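Local structure of cytochrome C' (Rubrivivax gelatinosus, 2J8W) at residues A[17-29]-A[41-55]. The protein carries a covalently bound, five-coordinate, high-spin heme c and has electron transfer activity, though its exact function is not known. Residues are numbered along the deposited sequence; the frame is centred on the assembly and turned at random. Where two conformers were deposited one is given.
With HEC (heme c), chain C.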
loop_
_atom_site.group_PDB
_atom_site.type_symbol
_atom_site.label_atom_id
_atom_site.label_comp_id
_atom_site.label_asym_id
_atom_site.label_seq_id
_atom_site.Cartn_x
_atom_site.Cartn_y
_atom_site.Cartn_z
ATOM N N THR A 17 -3.842 -0.217 -6.545
ATOM C CA THR A 17 -5.164 -0.331 -5.923
ATOM C C THR A 17 -5.294 0.584 -4.704
ATOM O O THR A 17 -6.267 1.297 -4.553
ATOM C CB THR A 17 -5.464 -1.776 -5.546
ATOM O OG1 THR A 17 -5.613 -2.537 -6.745
ATOM C CG2 THR A 17 -6.694 -1.949 -4.690
ATOM N N LEU A 18 -4.274 0.593 -3.843
ATOM C CA LEU A 18 -4.340 1.468 -2.667
ATOM C C LEU A 18 -4.304 2.936 -3.062
ATOM O O LEU A 18 -5.040 3.757 -2.490
ATOM C CB LEU A 18 -3.214 1.131 -1.702
ATOM C CG LEU A 18 -3.211 -0.283 -1.105
ATOM C CD1 LEU A 18 -2.150 -0.341 -0.021
ATOM C CD2 LEU A 18 -4.467 -0.739 -0.499
ATOM N N ILE A 19 -3.478 3.289 -4.050
ATOM C CA ILE A 19 -3.427 4.653 -4.542
ATOM C C ILE A 19 -4.795 5.066 -5.057
ATOM O O ILE A 19 -5.294 6.159 -4.726
ATOM C CB ILE A 19 -2.361 4.789 -5.655
ATOM C CG1 ILE A 19 -0.955 4.656 -5.072
ATOM C CG2 ILE A 19 -2.543 6.108 -6.438
ATOM C CD1 ILE A 19 0.116 4.420 -6.134
ATOM N N ALA A 20 -5.414 4.207 -5.878
ATOM C CA ALA A 20 -6.707 4.577 -6.441
ATOM C C ALA A 20 -7.746 4.788 -5.353
ATOM O O ALA A 20 -8.558 5.718 -5.435
ATOM C CB ALA A 20 -7.164 3.487 -7.417
ATOM N N ASN A 21 -7.733 3.944 -4.327
ATOM C CA ASN A 21 -8.741 4.090 -3.286
ATOM C C ASN A 21 -8.560 5.409 -2.522
ATOM O O ASN A 21 -9.502 6.190 -2.350
ATOM C CB ASN A 21 -8.706 2.913 -2.344
ATOM C CG ASN A 21 -9.770 2.993 -1.342
ATOM O OD1 ASN A 21 -9.652 3.694 -0.354
ATOM N ND2 ASN A 21 -10.896 2.321 -1.629
ATOM N N HIS A 22 -7.353 5.703 -2.084
ATOM C CA HIS A 22 -7.145 6.918 -1.304
ATOM C C HIS A 22 -7.227 8.174 -2.149
ATOM O O HIS A 22 -7.776 9.179 -1.693
ATOM C CB HIS A 22 -5.836 6.781 -0.504
ATOM C CG HIS A 22 -5.977 5.810 0.605
ATOM N ND1 HIS A 22 -6.615 6.145 1.786
ATOM C CD2 HIS A 22 -5.739 4.483 0.674
ATOM C CE1 HIS A 22 -6.706 5.055 2.543
ATOM N NE2 HIS A 22 -6.172 4.035 1.895
ATOM N N PHE A 23 -6.730 8.112 -3.394
ATOM C CA PHE A 23 -6.898 9.234 -4.291
ATOM C C PHE A 23 -8.377 9.498 -4.564
ATOM O O PHE A 23 -8.812 10.636 -4.606
ATOM C CB PHE A 23 -6.124 9.012 -5.591
ATOM C CG PHE A 23 -6.207 10.156 -6.549
ATOM C CD1 PHE A 23 -5.608 11.347 -6.285
ATOM C CD2 PHE A 23 -6.859 10.030 -7.758
ATOM C CE1 PHE A 23 -5.693 12.407 -7.135
ATOM C CE2 PHE A 23 -6.941 11.092 -8.630
ATOM C CZ PHE A 23 -6.352 12.256 -8.326
ATOM N N GLY A 24 -9.142 8.416 -4.714
ATOM C CA GLY A 24 -10.558 8.563 -4.950
ATOM C C GLY A 24 -11.296 9.267 -3.830
ATOM O O GLY A 24 -12.257 9.993 -4.068
ATOM N N ARG A 25 -10.842 9.078 -2.589
ATOM C CA ARG A 25 -11.443 9.779 -1.462
ATOM C C ARG A 25 -11.223 11.278 -1.572
ATOM O O ARG A 25 -12.124 12.088 -1.313
ATOM C CB ARG A 25 -10.862 9.261 -0.142
ATOM C CG ARG A 25 -11.151 7.807 0.104
ATOM C CD ARG A 25 -10.587 7.347 1.432
ATOM N NE ARG A 25 -10.370 5.898 1.470
ATOM C CZ ARG A 25 -10.241 5.187 2.582
ATOM N NH1 ARG A 25 -10.214 5.799 3.742
ATOM N NH2 ARG A 25 -10.060 3.879 2.521
ATOM N N VAL A 26 -10.016 11.655 -1.983
ATOM C CA VAL A 26 -9.709 13.073 -2.173
ATOM C C VAL A 26 -10.532 13.633 -3.319
ATOM O O VAL A 26 -11.086 14.735 -3.229
ATOM C CB VAL A 26 -8.193 13.303 -2.389
ATOM C CG1 VAL A 26 -7.870 14.795 -2.455
ATOM C CG2 VAL A 26 -7.369 12.630 -1.263
ATOM N N ALA A 27 -10.591 12.900 -4.419
ATOM C CA ALA A 27 -11.345 13.325 -5.591
ATOM C C ALA A 27 -12.807 13.524 -5.238
ATOM O O ALA A 27 -13.429 14.436 -5.750
ATOM C CB ALA A 27 -11.155 12.332 -6.741
ATOM N N ALA A 28 -13.363 12.654 -4.401
ATOM C CA ALA A 28 -14.772 12.802 -4.004
ATOM C C ALA A 28 -15.025 14.132 -3.325
ATOM O O ALA A 28 -16.056 14.775 -3.536
ATOM C CB ALA A 28 -15.220 11.642 -3.168
ATOM N N MET A 29 -14.087 14.563 -2.487
ATOM C CA MET A 29 -14.208 15.883 -1.869
ATOM C C MET A 29 -14.033 17.007 -2.928
ATOM O O MET A 29 -14.792 17.966 -2.961
ATOM C CB MET A 29 -13.198 16.075 -0.754
ATOM C CG MET A 29 -13.526 15.268 0.459
ATOM S SD MET A 29 -12.282 15.531 1.758
ATOM C CE MET A 29 -13.020 14.544 3.132
ATOM N N ALA A 41 -8.692 15.046 4.112
ATOM C CA ALA A 41 -8.067 15.195 2.803
ATOM C C ALA A 41 -6.557 15.108 2.901
ATOM O O ALA A 41 -5.900 14.394 2.117
ATOM C CB ALA A 41 -8.486 16.485 2.125
ATOM N N ALA A 42 -5.984 15.794 3.882
ATOM C CA ALA A 42 -4.551 15.786 4.062
ATOM C C ALA A 42 -4.045 14.367 4.366
ATOM O O ALA A 42 -2.988 13.948 3.877
ATOM C CB ALA A 42 -4.130 16.778 5.197
ATOM N N GLU A 43 -4.762 13.639 5.199
ATOM C CA GLU A 43 -4.363 12.270 5.544
ATOM C C GLU A 43 -4.363 11.373 4.296
ATOM O O GLU A 43 -3.449 10.576 4.074
ATOM C CB GLU A 43 -5.270 11.675 6.615
ATOM C CG GLU A 43 -5.105 12.321 7.984
ATOM C CD GLU A 43 -6.203 11.924 8.957
ATOM O OE1 GLU A 43 -7.255 11.370 8.626
ATOM O OE2 GLU A 43 -6.027 12.283 10.147
ATOM N N ASN A 44 -5.398 11.477 3.486
ATOM C CA ASN A 44 -5.469 10.671 2.278
ATOM C C ASN A 44 -4.420 11.097 1.264
ATOM O O ASN A 44 -3.832 10.245 0.600
ATOM C CB ASN A 44 -6.888 10.672 1.712
ATOM C CG ASN A 44 -7.801 9.800 2.512
ATOM O OD1 ASN A 44 -7.500 8.628 2.726
ATOM N ND2 ASN A 44 -8.934 10.341 2.961
ATOM N N ILE A 45 -4.169 12.393 1.143
ATOM C CA ILE A 45 -3.105 12.875 0.293
ATOM C C ILE A 45 -1.731 12.380 0.715
ATOM O O ILE A 45 -0.937 11.954 -0.109
ATOM C CB ILE A 45 -3.139 14.413 0.181
ATOM C CG1 ILE A 45 -4.342 14.837 -0.659
ATOM C CG2 ILE A 45 -1.872 14.933 -0.417
ATOM C CD1 ILE A 45 -4.581 16.373 -0.593
ATOM N N ALA A 46 -1.490 12.390 2.019
ATOM C CA ALA A 46 -0.211 11.916 2.532
ATOM C C ALA A 46 -0.009 10.446 2.179
ATOM O O ALA A 46 1.098 10.025 1.816
ATOM C CB ALA A 46 -0.098 12.144 4.027
ATOM N N LEU A 47 -1.068 9.650 2.279
ATOM C CA LEU A 47 -0.993 8.246 1.904
ATOM C C LEU A 47 -0.757 8.086 0.400
ATOM O O LEU A 47 0.074 7.289 0.001
ATOM C CB LEU A 47 -2.286 7.472 2.282
ATOM C CG LEU A 47 -2.494 7.017 3.724
ATOM C CD1 LEU A 47 -3.893 6.520 4.051
ATOM C CD2 LEU A 47 -1.499 5.896 4.019
ATOM N N VAL A 48 -1.476 8.849 -0.415
ATOM C CA VAL A 48 -1.226 8.817 -1.862
ATOM C C VAL A 48 0.226 9.130 -2.146
ATOM O O VAL A 48 0.872 8.469 -2.928
ATOM C CB VAL A 48 -2.190 9.763 -2.613
ATOM C CG1 VAL A 48 -1.757 9.918 -4.055
ATOM C CG2 VAL A 48 -3.629 9.255 -2.517
ATOM N N SER A 49 0.744 10.165 -1.514
ATOM C CA SER A 49 2.124 10.552 -1.752
ATOM C C SER A 49 3.101 9.440 -1.398
ATOM O O SER A 49 3.983 9.090 -2.182
ATOM C CB SER A 49 2.440 11.826 -0.976
ATOM O OG SER A 49 3.766 12.238 -1.278
ATOM N N THR A 50 2.954 8.873 -0.220
ATOM C CA THR A 50 3.793 7.740 0.186
ATOM C C THR A 50 3.681 6.575 -0.805
ATOM O O THR A 50 4.679 6.011 -1.270
ATOM C CB THR A 50 3.414 7.325 1.594
ATOM O OG1 THR A 50 3.715 8.422 2.468
ATOM C CG2 THR A 50 4.122 6.042 2.072
ATOM N N LEU A 51 2.453 6.189 -1.099
ATOM C CA LEU A 51 2.238 5.046 -1.985
ATOM C C LEU A 51 2.715 5.282 -3.401
ATOM O O LEU A 51 3.123 4.336 -4.089
ATOM C CB LEU A 51 0.751 4.677 -1.991
ATOM C CG LEU A 51 0.124 4.143 -0.702
ATOM C CD1 LEU A 51 -1.389 4.278 -0.751
ATOM C CD2 LEU A 51 0.548 2.713 -0.447
ATOM N N SER A 52 2.659 6.528 -3.849
ATOM C CA SER A 52 2.967 6.863 -5.235
ATOM C C SER A 52 4.386 6.548 -5.582
ATOM O O SER A 52 4.694 6.425 -6.764
ATOM C CB SER A 52 2.737 8.321 -5.548
ATOM O OG SER A 52 3.706 9.145 -4.926
ATOM N N LYS A 53 5.242 6.435 -4.558
ATOM C CA LYS A 53 6.677 6.169 -4.736
ATOM C C LYS A 53 6.988 4.683 -4.881
ATOM O O LYS A 53 8.154 4.306 -5.033
ATOM C CB LYS A 53 7.463 6.767 -3.548
ATOM C CG LYS A 53 7.250 8.302 -3.467
ATOM C CD LYS A 53 7.732 8.940 -2.233
ATOM C CE LYS A 53 7.589 10.429 -2.343
ATOM N NZ LYS A 53 8.011 11.064 -1.073
ATOM N N LEU A 54 5.968 3.843 -4.772
ATOM C CA LEU A 54 6.164 2.399 -4.762
ATOM C C LEU A 54 5.986 1.667 -6.123
ATOM O O LEU A 54 6.838 0.868 -6.469
ATOM C CB LEU A 54 5.258 1.741 -3.707
ATOM C CG LEU A 54 5.338 2.326 -2.294
ATOM C CD1 LEU A 54 4.495 1.526 -1.350
ATOM C CD2 LEU A 54 6.848 2.366 -1.861
ATOM N N PRO A 55 4.861 1.802 -6.833
ATOM C CA PRO A 55 4.630 0.832 -7.907
ATOM C C PRO A 55 5.611 0.923 -9.058
ATOM O O PRO A 55 5.834 -0.075 -9.750
ATOM C CB PRO A 55 3.217 1.151 -8.368
ATOM C CG PRO A 55 2.976 2.594 -7.942
ATOM C CD PRO A 55 3.748 2.756 -6.674
HETATM FE FE HEC C . -2.103 2.930 -12.924
HETATM C CHA HEC C . -2.631 -0.462 -13.025
HETATM C CHB HEC C . -4.702 3.274 -10.801
HETATM C CHC HEC C . -1.102 6.139 -12.187
HETATM C CHD HEC C . 0.619 2.570 -14.957
HETATM N NA HEC C . -3.385 1.644 -12.065
HETATM C C1A HEC C . -3.505 0.279 -12.263
HETATM C C2A HEC C . -4.647 -0.232 -11.553
HETATM C C3A HEC C . -5.228 0.811 -10.933
HETATM C C4A HEC C . -4.435 1.989 -11.233
HETATM C CMA HEC C . -6.448 0.816 -10.010
HETATM C CAA HEC C . -5.103 -1.688 -11.542
HETATM C CBA HEC C . -4.424 -2.480 -10.452
HETATM C CGA HEC C . -5.068 -3.901 -10.413
HETATM O O1A HEC C . -6.137 -4.175 -11.042
HETATM O O2A HEC C . -4.554 -4.867 -9.768
HETATM N NB HEC C . -2.736 4.436 -11.670
HETATM C C1B HEC C . -3.924 4.382 -11.014
HETATM C C2B HEC C . -4.204 5.692 -10.479
HETATM C C3B HEC C . -3.195 6.493 -10.845
HETATM C C4B HEC C . -2.247 5.710 -11.600
HETATM C CMB HEC C . -5.452 6.102 -9.681
HETATM C CAB HEC C . -2.993 7.964 -10.519
HETATM C CBB HEC C . -3.242 8.441 -9.197
HETATM N NC HEC C . -0.563 4.074 -13.411
HETATM C C1C HEC C . -0.335 5.398 -13.062
HETATM C C2C HEC C . 0.792 5.951 -13.772
HETATM C C3C HEC C . 1.289 4.951 -14.541
HETATM C C4C HEC C . 0.436 3.781 -14.357
HETATM C CMC HEC C . 1.311 7.379 -13.602
HETATM C CAC HEC C . 2.522 4.986 -15.501
HETATM C CBC HEC C . 3.526 5.922 -15.315
HETATM N ND HEC C . -1.162 1.336 -13.819
HETATM C C1D HEC C . -0.074 1.441 -14.688
HETATM C C2D HEC C . 0.214 0.140 -15.249
HETATM C C3D HEC C . -0.749 -0.771 -14.657
HETATM C C4D HEC C . -1.586 0.020 -13.766
HETATM C CMD HEC C . 1.302 -0.193 -16.249
HETATM C CAD HEC C . -0.841 -2.258 -14.853
HETATM C CBD HEC C . -0.030 -2.952 -13.745
HETATM C CGD HEC C . -0.040 -4.458 -13.970
HETATM O O1D HEC C . 1.051 -5.066 -13.874
HETATM O O2D HEC C . -1.151 -5.062 -14.190
HETATM O O HOH W 1 -10.638 8.601 4.628
#
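His22 and Asn44 meet where two helices of the cytochrome c' helical bundle pack together; the segments 17-29 and 41-52 run roughly antiparallel (148°), their axes 8.6 Å apart at closest approach. His22 ND1 donates to Asn44 OD1 over 2.8 Å in a nearly straight bond (171°), with the oxygen in the ring plane. Across the ring, NE2 is hydrogen-bonded to Tyr11 of the second subunit, so both nitrogens of the imidazole are engaged. Arg25 lays a face of its guanidinium over His22 CE1, its NE and NH2 both held by Asn21 OD1, while a water bridges Arg25 NH1 and Asn44 ND2.

In the conformer given, Leu47 CD1 covers one face of the His22 ring in a CH-pi contact, leaving the polar edge to the hydrogen bonds. Much of the rest is apolar: Ile19 CG1 slides past Leu51 CB at 3.5 Å, Ile19 CD1 meets Pro55 CG tip to tip, and Val48 CG2 packs on the helix backbone, 3.4 Å from Phe23 N. A chi1 of -70° lays Ile19 CG1 toward Leu51 and thereby turns CG2 to heme atom CBB, 3.7 Å away. Val26 CG2 packs against Asn44 CB.

A leucine in place of His22 would probably leave Asn44 OD1 and the neighbouring subunit's Tyr11 without their mate. A chain of hydrogen bonds thus ties the helix pair to the dimer interface, while Ile19 carries the apolar side to the heme.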